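Local atomic coordinates of GTN Reductase (Agrobacterium tumefaciens, PDB entry 5N6G), a protein that probably reduces activated carbon-carbon double bonds as a member of the Old Yellow Enzyme family, using bound flavin mononucleotide and a nicotinamide nucleotide. Residues G228-P233 against H265-A270; L248-V253 against A287-A292; W302-G307 against G320-V325. All coordinates share one frame; numbering follows the deposited sequence. Where two conformers were deposited one is given.

Contact 1: G228-P233 against H265-A270; sequences GIRLSP and HVVEGA. With FMN (flavin mononucleotide), chain B.
The carbonyl oxygen of His265 is met by two groups of the neighbouring strand. Leu231 N donates to His265 O at 2.8 Å. Arg230 CA adds a C-H contact to the same His265 O at 3.1 Å. Backbone bonds flank this one on both sides: His265 N gives to Ile229 O, and Val267 N gives to Leu231 O at 2.9 Å. The two strands run parallel, with only 8° between their directions. They are adjacent staves of the eight-stranded TIM barrel, strands 227-231 and 263-267, connected through helix 245-256 as a beta-alpha-beta unit. Leu231 and Val266 share one face of the sheet, where both touch Phe289 of helix 286-295. Arg230 and His265 share the other.

The Arg230 and His265 side chains lie side by side and point the same way. Arg230 CD sits over the face of the His265 ring, 4.2 Å from its centroid, in a CH-pi contact. Arg230 NE follows, 3.2 Å above the centre of that ring. The guanidinium and ring planes are turned 62° apart. Val267 CG2 covers the centre of one guanidinium face, 3.6 Å from Arg230 CZ. His265 ND1 is bonded to Glu176, which helps fix the rotation of the ring beneath the arginine.

The chain bends at chi3 (-144°) on its way to FMN. Arg230 NH1 donates to FMN O2 at 2.8 Å, and more weakly to FMN O2'. Arg230 NH2 donates to FMN O3' at 3.1 Å. A positive group at O2, beside N1, would be expected to stabilise negative charge on the reduced flavin. Beyond the paired strands, Ser232 CB packs on Val267 CB, while Ser232 OG is bonded to Glu186 and to Asn181 N.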
loop_
_atom_site.group_PDB
_atom_site.type_symbol
_atom_site.label_atom_id
_atom_site.label_comp_id
_atom_site.label_asym_id
_atom_site.label_seq_id
_atom_site.Cartn_x
_atom_site.Cartn_y
_atom_site.Cartn_z
ATOM N N GLY A 228 -4.674 0.534 -9.227
ATOM C CA GLY A 228 -4.796 -0.701 -8.468
ATOM C C GLY A 228 -5.110 -0.403 -7.012
ATOM O O GLY A 228 -5.270 0.748 -6.613
ATOM N N ILE A 229 -5.252 -1.468 -6.231
ATOM C CA ILE A 229 -5.652 -1.302 -4.835
ATOM C C ILE A 229 -5.040 -2.425 -4.024
ATOM O O ILE A 229 -4.961 -3.565 -4.489
ATOM C CB ILE A 229 -7.192 -1.285 -4.695
ATOM C CG1 ILE A 229 -7.632 -0.973 -3.266
ATOM C CG2 ILE A 229 -7.801 -2.582 -5.240
ATOM C CD1 ILE A 229 -9.075 -0.505 -3.181
ATOM N N ARG A 230 -4.655 -2.123 -2.790
ATOM C CA ARG A 230 -4.167 -3.131 -1.858
ATOM C C ARG A 230 -5.213 -3.393 -0.779
ATOM O O ARG A 230 -5.716 -2.453 -0.159
ATOM C CB ARG A 230 -2.850 -2.691 -1.212
ATOM C CG ARG A 230 -2.183 -3.838 -0.469
ATOM C CD ARG A 230 -0.812 -3.510 0.042
ATOM N NE ARG A 230 0.054 -4.678 -0.059
ATOM C CZ ARG A 230 1.054 -4.975 0.765
ATOM N NH1 ARG A 230 1.297 -4.243 1.825
ATOM N NH2 ARG A 230 1.801 -6.036 0.514
ATOM N N LEU A 231 -5.476 -4.665 -0.498
ATOM C CA LEU A 231 -6.484 -5.099 0.460
ATOM C C LEU A 231 -5.866 -6.114 1.413
ATOM O O LEU A 231 -4.954 -6.854 1.042
ATOM C CB LEU A 231 -7.702 -5.741 -0.246
ATOM C CG LEU A 231 -8.392 -4.859 -1.274
ATOM C CD1 LEU A 231 -9.376 -5.731 -2.092
ATOM C CD2 LEU A 231 -9.080 -3.701 -0.553
ATOM N N SER A 232 -6.378 -6.173 2.640
ATOM C CA SER A 232 -5.824 -7.051 3.667
ATOM C C SER A 232 -6.978 -7.514 4.555
ATOM O O SER A 232 -7.246 -6.931 5.620
ATOM C CB SER A 232 -4.732 -6.347 4.482
ATOM O OG SER A 232 -5.190 -5.100 5.006
ATOM N N PRO A 233 -7.695 -8.564 4.135
ATOM C CA PRO A 233 -8.985 -8.897 4.776
ATOM C C PRO A 233 -8.927 -9.220 6.261
ATOM O O PRO A 233 -9.912 -8.962 6.965
ATOM C CB PRO A 233 -9.457 -10.121 3.973
ATOM C CG PRO A 233 -8.823 -9.975 2.642
ATOM C CD PRO A 233 -7.507 -9.283 2.863
ATOM N N HIS A 265 -4.010 -6.186 -5.152
ATOM C CA HIS A 265 -2.883 -6.647 -4.360
ATOM C C HIS A 265 -3.410 -7.068 -2.999
ATOM O O HIS A 265 -3.952 -6.240 -2.259
ATOM C CB HIS A 265 -1.850 -5.522 -4.254
ATOM C CG HIS A 265 -0.592 -5.879 -3.544
ATOM N ND1 HIS A 265 0.464 -5.003 -3.475
ATOM C CD2 HIS A 265 -0.210 -6.981 -2.859
ATOM C CE1 HIS A 265 1.454 -5.554 -2.798
ATOM N NE2 HIS A 265 1.074 -6.754 -2.410
ATOM N N VAL A 266 -3.282 -8.352 -2.674
ATOM C CA VAL A 266 -3.896 -8.920 -1.477
ATOM C C VAL A 266 -2.821 -9.394 -0.509
ATOM O O VAL A 266 -1.927 -10.167 -0.883
ATOM C CB VAL A 266 -4.860 -10.068 -1.832
ATOM C CG1 VAL A 266 -4.142 -11.189 -2.567
ATOM C CG2 VAL A 266 -5.544 -10.609 -0.586
ATOM N N VAL A 267 -2.936 -8.948 0.741
ATOM C CA VAL A 267 -2.158 -9.457 1.868
ATOM C C VAL A 267 -2.902 -10.663 2.414
ATOM O O VAL A 267 -4.037 -10.544 2.897
ATOM C CB VAL A 267 -1.984 -8.386 2.961
ATOM C CG1 VAL A 267 -1.214 -8.940 4.163
ATOM C CG2 VAL A 267 -1.291 -7.134 2.409
ATOM N N GLU A 268 -2.254 -11.820 2.374
ATOM C CA GLU A 268 -2.842 -13.068 2.824
ATOM C C GLU A 268 -2.424 -13.312 4.270
ATOM O O GLU A 268 -1.274 -13.668 4.544
ATOM C CB GLU A 268 -2.407 -14.205 1.902
ATOM C CG GLU A 268 -2.896 -13.970 0.475
ATOM C CD GLU A 268 -2.372 -14.980 -0.536
ATOM O OE1 GLU A 268 -1.205 -15.430 -0.427
ATOM O OE2 GLU A 268 -3.146 -15.304 -1.459
ATOM N N GLY A 269 -3.359 -13.125 5.192
ATOM C CA GLY A 269 -3.082 -13.312 6.601
ATOM C C GLY A 269 -2.744 -12.030 7.335
ATOM O O GLY A 269 -3.030 -10.917 6.896
ATOM N N ALA A 270 -2.138 -12.206 8.505
ATOM C CA ALA A 270 -1.672 -11.054 9.265
ATOM C C ALA A 270 -0.443 -10.463 8.588
ATOM O O ALA A 270 0.500 -11.184 8.255
ATOM C CB ALA A 270 -1.356 -11.468 10.702
HETATM N N1 FMN B . 2.601 -2.337 3.667
HETATM C C2 FMN B . 1.981 -1.328 2.973
HETATM O O2 FMN B . 0.890 -1.506 2.386
HETATM N N3 FMN B . 2.585 -0.092 2.892
HETATM C C4 FMN B . 3.776 0.268 3.493
HETATM O O4 FMN B . 4.253 1.389 3.319
HETATM C C4A FMN B . 4.407 -0.792 4.248
HETATM N N5 FMN B . 5.558 -0.542 4.821
HETATM C C5A FMN B . 6.227 -1.605 5.402
HETATM C C6 FMN B . 7.501 -1.383 5.913
HETATM C C7 FMN B . 8.264 -2.434 6.403
HETATM C C7M FMN B . 9.653 -2.147 6.917
HETATM C C8 FMN B . 7.749 -3.734 6.396
HETATM C C8M FMN B . 8.572 -4.904 6.860
HETATM C C9 FMN B . 6.464 -3.961 5.908
HETATM C C9A FMN B . 5.707 -2.904 5.403
HETATM N N10 FMN B . 4.450 -3.119 4.797
HETATM C C10 FMN B . 3.761 -2.079 4.237
HETATM C "C1'" FMN B . 3.990 -4.503 4.617
HETATM C "C2'" FMN B . 4.690 -5.160 3.435
HETATM O "O2'" FMN B . 4.316 -4.523 2.208
HETATM C "C3'" FMN B . 4.401 -6.657 3.320
HETATM O "O3'" FMN B . 2.993 -6.867 3.255
HETATM C "C4'" FMN B . 4.960 -7.479 4.480
HETATM O "O4'" FMN B . 6.348 -7.192 4.666
HETATM C "C5'" FMN B . 4.733 -8.968 4.291
HETATM O "O5'" FMN B . 5.429 -9.438 3.119
HETATM P P FMN B . 6.816 -10.283 3.151
HETATM O O1P FMN B . 6.491 -11.566 3.884
HETATM O O2P FMN B . 7.790 -9.429 3.946
HETATM O O3P FMN B . 7.176 -10.459 1.721
#

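Contact 2: L248-V253 against A287-A292; sequences LYNYVV and ASFKAA
Phe289 CE1 is the meeting point of this helix pair. Val253 CG1 reaches it at 3.4 Å, and the Val253 and Phe289 side chains cross at about a right angle. Tyr249 CB lies 3.7 Å from the same Phe289 CE1. The backbone oxygen Tyr249 O approaches the ring at its edge, in plane, 3.4 Å from Phe289 CE1. One turn further along, Ala292 CB rests on Val253 CG2 at 3.8 Å.

Asn250 supplies the polar part. Its CG stands anti to the carbonyl carbon (chi1 -80°), which brings CG toward the other helix. Asn250 ND2 donates to Ser288 OG at 3.2 Å, and the hydroxyl oxygen lies close to the amide plane. The N-H points well at its target, with an angle of 159°. Asn250 OD1 sits 3.4 Å from Phe289 CA and also lies at the edge of the Phe289 ring, in plane. That oxygen takes a hydrogen bond from Gln246, one turn earlier in the same helix.

The two helices, 245-256 and 286-295, belong to the outer layer of the TIM barrel. Their segments run roughly parallel, 8.4 Å apart at closest approach, with a crossing angle of -27°. Phe284 meets the Phe289 ring edge-to-face. The Tyr249 ring leads away from Phe289, among Pro233, Phe284, Glu186 and Leu189.

The chemistry is split by depth. Tyr249, Val253 and Phe289 are buried and meet largely through carbon, whereas Asn250 and Ser288 are partly exposed and share the one hydrogen bond between the segments. With ND2 giving to Ser288 and OD1 receiving from Gln246, both ends of the Asn250 amide have a partner, which is consistent with the modelled orientation of the amide.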
loop_
_atom_site.group_PDB
_atom_site.type_symbol
_atom_site.label_atom_id
_atom_site.label_comp_id
_atom_site.label_asym_id
_atom_site.label_seq_id
_atom_site.Cartn_x
_atom_site.Cartn_y
_atom_site.Cartn_z
ATOM N N LEU A 248 -18.030 -9.171 3.568
ATOM C CA LEU A 248 -17.589 -7.804 3.365
ATOM C C LEU A 248 -16.650 -7.716 2.185
ATOM O O LEU A 248 -16.866 -6.920 1.251
ATOM C CB LEU A 248 -16.871 -7.332 4.625
ATOM C CG LEU A 248 -16.256 -5.936 4.647
ATOM C CD1 LEU A 248 -17.308 -4.840 4.490
ATOM C CD2 LEU A 248 -15.448 -5.790 5.940
ATOM N N TYR A 249 -15.589 -8.521 2.227
ATOM C CA TYR A 249 -14.547 -8.446 1.212
ATOM C C TYR A 249 -14.979 -9.079 -0.105
ATOM O O TYR A 249 -14.593 -8.587 -1.167
ATOM C CB TYR A 249 -13.263 -9.067 1.756
ATOM C CG TYR A 249 -12.483 -8.037 2.519
ATOM C CD1 TYR A 249 -11.570 -7.204 1.868
ATOM C CD2 TYR A 249 -12.717 -7.830 3.868
ATOM C CE1 TYR A 249 -10.869 -6.244 2.559
ATOM C CE2 TYR A 249 -12.044 -6.858 4.563
ATOM C CZ TYR A 249 -11.125 -6.068 3.910
ATOM O OH TYR A 249 -10.478 -5.110 4.635
ATOM N N ASN A 250 -15.811 -10.121 -0.074
ATOM C CA ASN A 250 -16.359 -10.625 -1.325
ATOM C C ASN A 250 -17.196 -9.556 -2.000
ATOM O O ASN A 250 -17.115 -9.388 -3.214
ATOM C CB ASN A 250 -17.166 -11.896 -1.091
ATOM C CG ASN A 250 -16.280 -13.153 -0.950
ATOM O OD1 ASN A 250 -15.074 -13.071 -0.646
ATOM N ND2 ASN A 250 -16.886 -14.314 -1.158
ATOM N N TYR A 251 -17.976 -8.793 -1.230
ATOM C CA TYR A 251 -18.743 -7.695 -1.814
ATOM C C TYR A 251 -17.814 -6.655 -2.424
ATOM O O TYR A 251 -18.044 -6.186 -3.543
ATOM C CB TYR A 251 -19.646 -7.045 -0.764
ATOM C CG TYR A 251 -20.324 -5.789 -1.270
ATOM C CD1 TYR A 251 -21.508 -5.860 -1.978
ATOM C CD2 TYR A 251 -19.765 -4.547 -1.048
ATOM C CE1 TYR A 251 -22.111 -4.709 -2.462
ATOM C CE2 TYR A 251 -20.339 -3.415 -1.529
ATOM C CZ TYR A 251 -21.516 -3.492 -2.230
ATOM O OH TYR A 251 -22.131 -2.345 -2.730
ATOM N N VAL A 252 -16.771 -6.270 -1.690
ATOM C CA VAL A 252 -15.841 -5.251 -2.180
ATOM C C VAL A 252 -15.274 -5.661 -3.531
ATOM O O VAL A 252 -15.294 -4.879 -4.491
ATOM C CB VAL A 252 -14.724 -4.999 -1.154
ATOM C CG1 VAL A 252 -13.570 -4.234 -1.778
ATOM C CG2 VAL A 252 -15.312 -4.216 0.029
ATOM N N VAL A 253 -14.745 -6.885 -3.627
ATOM C CA VAL A 253 -14.099 -7.235 -4.895
ATOM C C VAL A 253 -15.114 -7.530 -5.991
ATOM O O VAL A 253 -14.800 -7.356 -7.171
ATOM C CB VAL A 253 -13.096 -8.399 -4.802
ATOM C CG1 VAL A 253 -11.852 -7.973 -4.135
ATOM C CG2 VAL A 253 -13.720 -9.666 -4.211
ATOM N N ALA A 287 -9.550 -18.307 -2.051
ATOM C CA ALA A 287 -10.045 -18.736 -3.365
ATOM C C ALA A 287 -11.440 -18.187 -3.651
ATOM O O ALA A 287 -11.743 -17.807 -4.789
ATOM C CB ALA A 287 -10.052 -20.256 -3.446
ATOM N N SER A 288 -12.321 -18.194 -2.645
ATOM C CA SER A 288 -13.670 -17.655 -2.806
ATOM C C SER A 288 -13.615 -16.159 -3.075
ATOM O O SER A 288 -14.380 -15.615 -3.889
ATOM C CB SER A 288 -14.477 -17.944 -1.532
ATOM O OG SER A 288 -15.717 -17.254 -1.528
ATOM N N PHE A 289 -12.705 -15.486 -2.384
ATOM C CA PHE A 289 -12.472 -14.057 -2.551
ATOM C C PHE A 289 -12.022 -13.736 -3.972
ATOM O O PHE A 289 -12.584 -12.846 -4.633
ATOM C CB PHE A 289 -11.436 -13.648 -1.496
ATOM C CG PHE A 289 -10.992 -12.224 -1.523
ATOM C CD1 PHE A 289 -11.890 -11.166 -1.413
ATOM C CD2 PHE A 289 -9.634 -11.931 -1.592
ATOM C CE1 PHE A 289 -11.438 -9.859 -1.396
ATOM C CE2 PHE A 289 -9.183 -10.636 -1.581
ATOM C CZ PHE A 289 -10.080 -9.596 -1.482
ATOM N N LYS A 290 -11.023 -14.469 -4.473
ATOM C CA LYS A 290 -10.581 -14.257 -5.845
ATOM C C LYS A 290 -11.687 -14.582 -6.834
ATOM O O LYS A 290 -11.854 -13.877 -7.839
ATOM C CB LYS A 290 -9.354 -15.110 -6.156
ATOM C CG LYS A 290 -8.815 -14.865 -7.555
ATOM C CD LYS A 290 -7.575 -15.686 -7.814
ATOM C CE LYS A 290 -6.997 -15.347 -9.186
ATOM N NZ LYS A 290 -5.998 -16.344 -9.632
ATOM N N ALA A 291 -12.461 -15.638 -6.570
ATOM C CA ALA A 291 -13.552 -15.973 -7.481
ATOM C C ALA A 291 -14.616 -14.891 -7.509
ATOM O O ALA A 291 -15.240 -14.671 -8.554
ATOM C CB ALA A 291 -14.178 -17.309 -7.106
ATOM N N ALA A 292 -14.834 -14.191 -6.383
ATOM C CA ALA A 292 -15.823 -13.112 -6.377
ATOM C C ALA A 292 -15.390 -11.995 -7.318
ATOM O O ALA A 292 -16.218 -11.374 -7.990
ATOM C CB ALA A 292 -16.003 -12.581 -4.963
#

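Contact 3: W302-G307 against G320-V325. With FMN (flavin mononucleotide), chain B.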
loop_
_atom_site.group_PDB
_atom_site.type_symbol
_atom_site.label_atom_id
_atom_site.label_comp_id
_atom_site.label_asym_id
_atom_site.label_seq_id
_atom_site.Cartn_x
_atom_site.Cartn_y
_atom_site.Cartn_z
ATOM N N TRP A 302 -3.751 -10.274 -10.410
ATOM C CA TRP A 302 -3.968 -10.697 -9.033
ATOM C C TRP A 302 -2.598 -10.903 -8.384
ATOM O O TRP A 302 -1.916 -11.906 -8.662
ATOM C CB TRP A 302 -4.787 -11.985 -8.986
ATOM C CG TRP A 302 -5.297 -12.301 -7.629
ATOM C CD1 TRP A 302 -4.718 -13.132 -6.705
ATOM C CD2 TRP A 302 -6.484 -11.785 -7.011
ATOM N NE1 TRP A 302 -5.472 -13.159 -5.557
ATOM C CE2 TRP A 302 -6.563 -12.344 -5.720
ATOM C CE3 TRP A 302 -7.496 -10.917 -7.432
ATOM C CZ2 TRP A 302 -7.620 -12.081 -4.857
ATOM C CZ3 TRP A 302 -8.516 -10.626 -6.567
ATOM C CH2 TRP A 302 -8.573 -11.197 -5.294
ATOM N N ILE A 303 -2.220 -9.972 -7.510
ATOM C CA ILE A 303 -0.899 -9.927 -6.894
ATOM C C ILE A 303 -1.065 -10.344 -5.448
ATOM O O ILE A 303 -1.850 -9.740 -4.719
ATOM C CB ILE A 303 -0.270 -8.523 -6.957
ATOM C CG1 ILE A 303 -0.235 -7.975 -8.385
ATOM C CG2 ILE A 303 1.097 -8.573 -6.298
ATOM C CD1 ILE A 303 0.243 -6.509 -8.456
ATOM N N ALA A 304 -0.322 -11.347 -5.024
ATOM C CA ALA A 304 -0.443 -11.854 -3.668
ATOM C C ALA A 304 0.817 -11.551 -2.885
ATOM O O ALA A 304 1.908 -11.486 -3.442
ATOM C CB ALA A 304 -0.678 -13.362 -3.649
ATOM N N ASN A 305 0.639 -11.399 -1.577
ATOM C CA ASN A 305 1.707 -11.057 -0.663
ATOM C C ASN A 305 1.503 -11.760 0.664
ATOM O O ASN A 305 0.376 -12.110 1.033
ATOM C CB ASN A 305 1.744 -9.549 -0.411
ATOM C CG ASN A 305 2.632 -9.190 0.739
ATOM O OD1 ASN A 305 2.169 -8.960 1.857
ATOM N ND2 ASN A 305 3.930 -9.160 0.487
ATOM N N ASN A 306 2.637 -11.939 1.360
ATOM C CA ASN A 306 2.818 -12.187 2.786
ATOM C C ASN A 306 3.378 -13.587 3.022
ATOM O O ASN A 306 2.690 -14.606 2.869
ATOM C CB ASN A 306 1.543 -11.968 3.601
ATOM C CG ASN A 306 1.830 -11.984 5.101
ATOM O OD1 ASN A 306 2.764 -11.331 5.574
ATOM N ND2 ASN A 306 1.062 -12.776 5.848
ATOM N N GLY A 307 4.660 -13.646 3.363
ATOM C CA GLY A 307 5.288 -14.902 3.719
ATOM C C GLY A 307 5.692 -15.787 2.565
ATOM O O GLY A 307 5.987 -16.964 2.787
ATOM N N GLY A 320 -1.666 -21.213 -11.215
ATOM C CA GLY A 320 -2.753 -20.298 -11.489
ATOM C C GLY A 320 -3.447 -19.715 -10.279
ATOM O O GLY A 320 -4.433 -18.993 -10.451
ATOM N N LYS A 321 -2.946 -19.954 -9.060
ATOM C CA LYS A 321 -3.565 -19.338 -7.885
ATOM C C LYS A 321 -3.401 -17.830 -7.871
ATOM O O LYS A 321 -4.302 -17.103 -7.426
ATOM C CB LYS A 321 -2.968 -19.912 -6.609
ATOM C CG LYS A 321 -3.336 -21.351 -6.364
ATOM C CD LYS A 321 -2.602 -21.893 -5.127
ATOM C CE LYS A 321 -2.937 -23.369 -4.882
ATOM N NZ LYS A 321 -2.145 -23.919 -3.746
ATOM N N VAL A 322 -2.242 -17.338 -8.299
ATOM C CA VAL A 322 -1.968 -15.907 -8.322
ATOM C C VAL A 322 -1.301 -15.592 -9.648
ATOM O O VAL A 322 -0.721 -16.463 -10.294
ATOM C CB VAL A 322 -1.066 -15.443 -7.145
ATOM C CG1 VAL A 322 -1.583 -15.970 -5.832
ATOM C CG2 VAL A 322 0.382 -15.884 -7.351
ATOM N N ASP A 323 -1.367 -14.318 -10.045
ATOM C CA ASP A 323 -0.694 -13.877 -11.259
ATOM C C ASP A 323 0.710 -13.369 -10.999
ATOM O O ASP A 323 1.544 -13.385 -11.907
ATOM C CB ASP A 323 -1.481 -12.764 -11.946
ATOM C CG ASP A 323 -2.862 -13.196 -12.375
ATOM O OD1 ASP A 323 -3.021 -14.385 -12.747
ATOM O OD2 ASP A 323 -3.790 -12.344 -12.344
ATOM N N ALA A 324 0.971 -12.889 -9.791
ATOM C CA ALA A 324 2.259 -12.306 -9.455
ATOM C C ALA A 324 2.374 -12.337 -7.939
ATOM O O ALA A 324 1.368 -12.447 -7.227
ATOM C CB ALA A 324 2.406 -10.873 -9.982
ATOM N N VAL A 325 3.611 -12.236 -7.457
ATOM C CA VAL A 325 3.911 -12.284 -6.028
ATOM C C VAL A 325 4.722 -11.048 -5.659
ATOM O O VAL A 325 5.717 -10.726 -6.321
ATOM C CB VAL A 325 4.674 -13.571 -5.653
ATOM C CG1 VAL A 325 5.126 -13.502 -4.200
ATOM C CG2 VAL A 325 3.794 -14.811 -5.895
HETATM N N1 FMN B . 2.601 -2.337 3.667
HETATM C C2 FMN B . 1.981 -1.328 2.973
HETATM O O2 FMN B . 0.890 -1.506 2.386
HETATM N N3 FMN B . 2.585 -0.092 2.892
HETATM C C4 FMN B . 3.776 0.268 3.493
HETATM O O4 FMN B . 4.253 1.389 3.319
HETATM C C4A FMN B . 4.407 -0.792 4.248
HETATM N N5 FMN B . 5.558 -0.542 4.821
HETATM C C5A FMN B . 6.227 -1.605 5.402
HETATM C C6 FMN B . 7.501 -1.383 5.913
HETATM C C7 FMN B . 8.264 -2.434 6.403
HETATM C C7M FMN B . 9.653 -2.147 6.917
HETATM C C8 FMN B . 7.749 -3.734 6.396
HETATM C C8M FMN B . 8.572 -4.904 6.860
HETATM C C9 FMN B . 6.464 -3.961 5.908
HETATM C C9A FMN B . 5.707 -2.904 5.403
HETATM N N10 FMN B . 4.450 -3.119 4.797
HETATM C C10 FMN B . 3.761 -2.079 4.237
HETATM C "C1'" FMN B . 3.990 -4.503 4.617
HETATM C "C2'" FMN B . 4.690 -5.160 3.435
HETATM O "O2'" FMN B . 4.316 -4.523 2.208
HETATM C "C3'" FMN B . 4.401 -6.657 3.320
HETATM O "O3'" FMN B . 2.993 -6.867 3.255
HETATM C "C4'" FMN B . 4.960 -7.479 4.480
HETATM O "O4'" FMN B . 6.348 -7.192 4.666
HETATM C "C5'" FMN B . 4.733 -8.968 4.291
HETATM O "O5'" FMN B . 5.429 -9.438 3.119
HETATM P P FMN B . 6.816 -10.283 3.151
HETATM O O1P FMN B . 6.491 -11.566 3.884
HETATM O O2P FMN B . 7.790 -9.429 3.946
HETATM O O3P FMN B . 7.176 -10.459 1.721
#
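Asp323 grips both polar backbone atoms of Trp302, one with its side chain and one with its backbone. Trp302 N donates to Asp323 OD2 at 2.8 Å. Asp323 N in turn donates to Trp302 O, also at 2.8 Å, in the plane of that carbonyl. A second donor, Ala324 N, reaches Trp302 O from a position tilted from the plane. This is how the last two staves of the TIM barrel, strands 301-305 and 324-327, start to pair. Helix 310-318 links them as a beta-alpha-beta unit.

Asp323 CG is anti to the carbonyl carbon (chi1 -61°), which places it beside the Trp302 backbone, 3.6 Å from Trp302 N. The Trp302 N-H meets OD2 on its anti side, 26° out of the carboxylate plane. Arg294 forms a salt bridge to the same oxygen, so OD2 serves two partners.

Regular parallel pairing takes over beyond this point. Ala304 N donates to Ala324 O at 3.0 Å, and Ile303 CA adds a C-H contact to that oxygen. Ile303 and Ala324 put their side chains on one face of the sheet. Ala304 and Val325 use the other, where Ala304 CB also packs against Val322 CG1 at 3.5 Å. The Trp302 ring brings CD1 near Val322 CG1, with Val322 CA at its edge.

Past the paired part, Asn305 and Gly307 bond the cofactor, while the Asn306 amide is held by Glu268 O and Gly272 N. Asn305 CB points away from strand 324-327, and its amide bonds FMN through both ends. FMN O3' donates to Asn305 OD1 at 2.6 Å, and Asn305 ND2 donates to FMN O5' at 3.0 Å. Gly307, at positive phi, gives its backbone N-H to the phosphate: Gly307 N lies 2.8 Å from FMN O1P.

Contacts 1 and 3 lie in one barrel wall, with strands 263-267 and 301-305 side by side between them. Their centres are 10 Å apart, and Val266 N lies 2.9 Å from Ile303 O. Both reach FMN: contact 1 at the flavin and ribityl chain, contact 3 at the ribityl chain and phosphate. Glu268 O, 2.8 Å from Asn306 ND2, ties their loops together. Contact 2 is the outer helix layer, with Tyr249 about 12 Å from FMN by nearest side-chain atoms. It backs contact 1, with Val266 CG2 3.8 Å from Phe289 CE2. It also meets contact 3, where Lys290 NZ is 2.9 Å from Lys321 O.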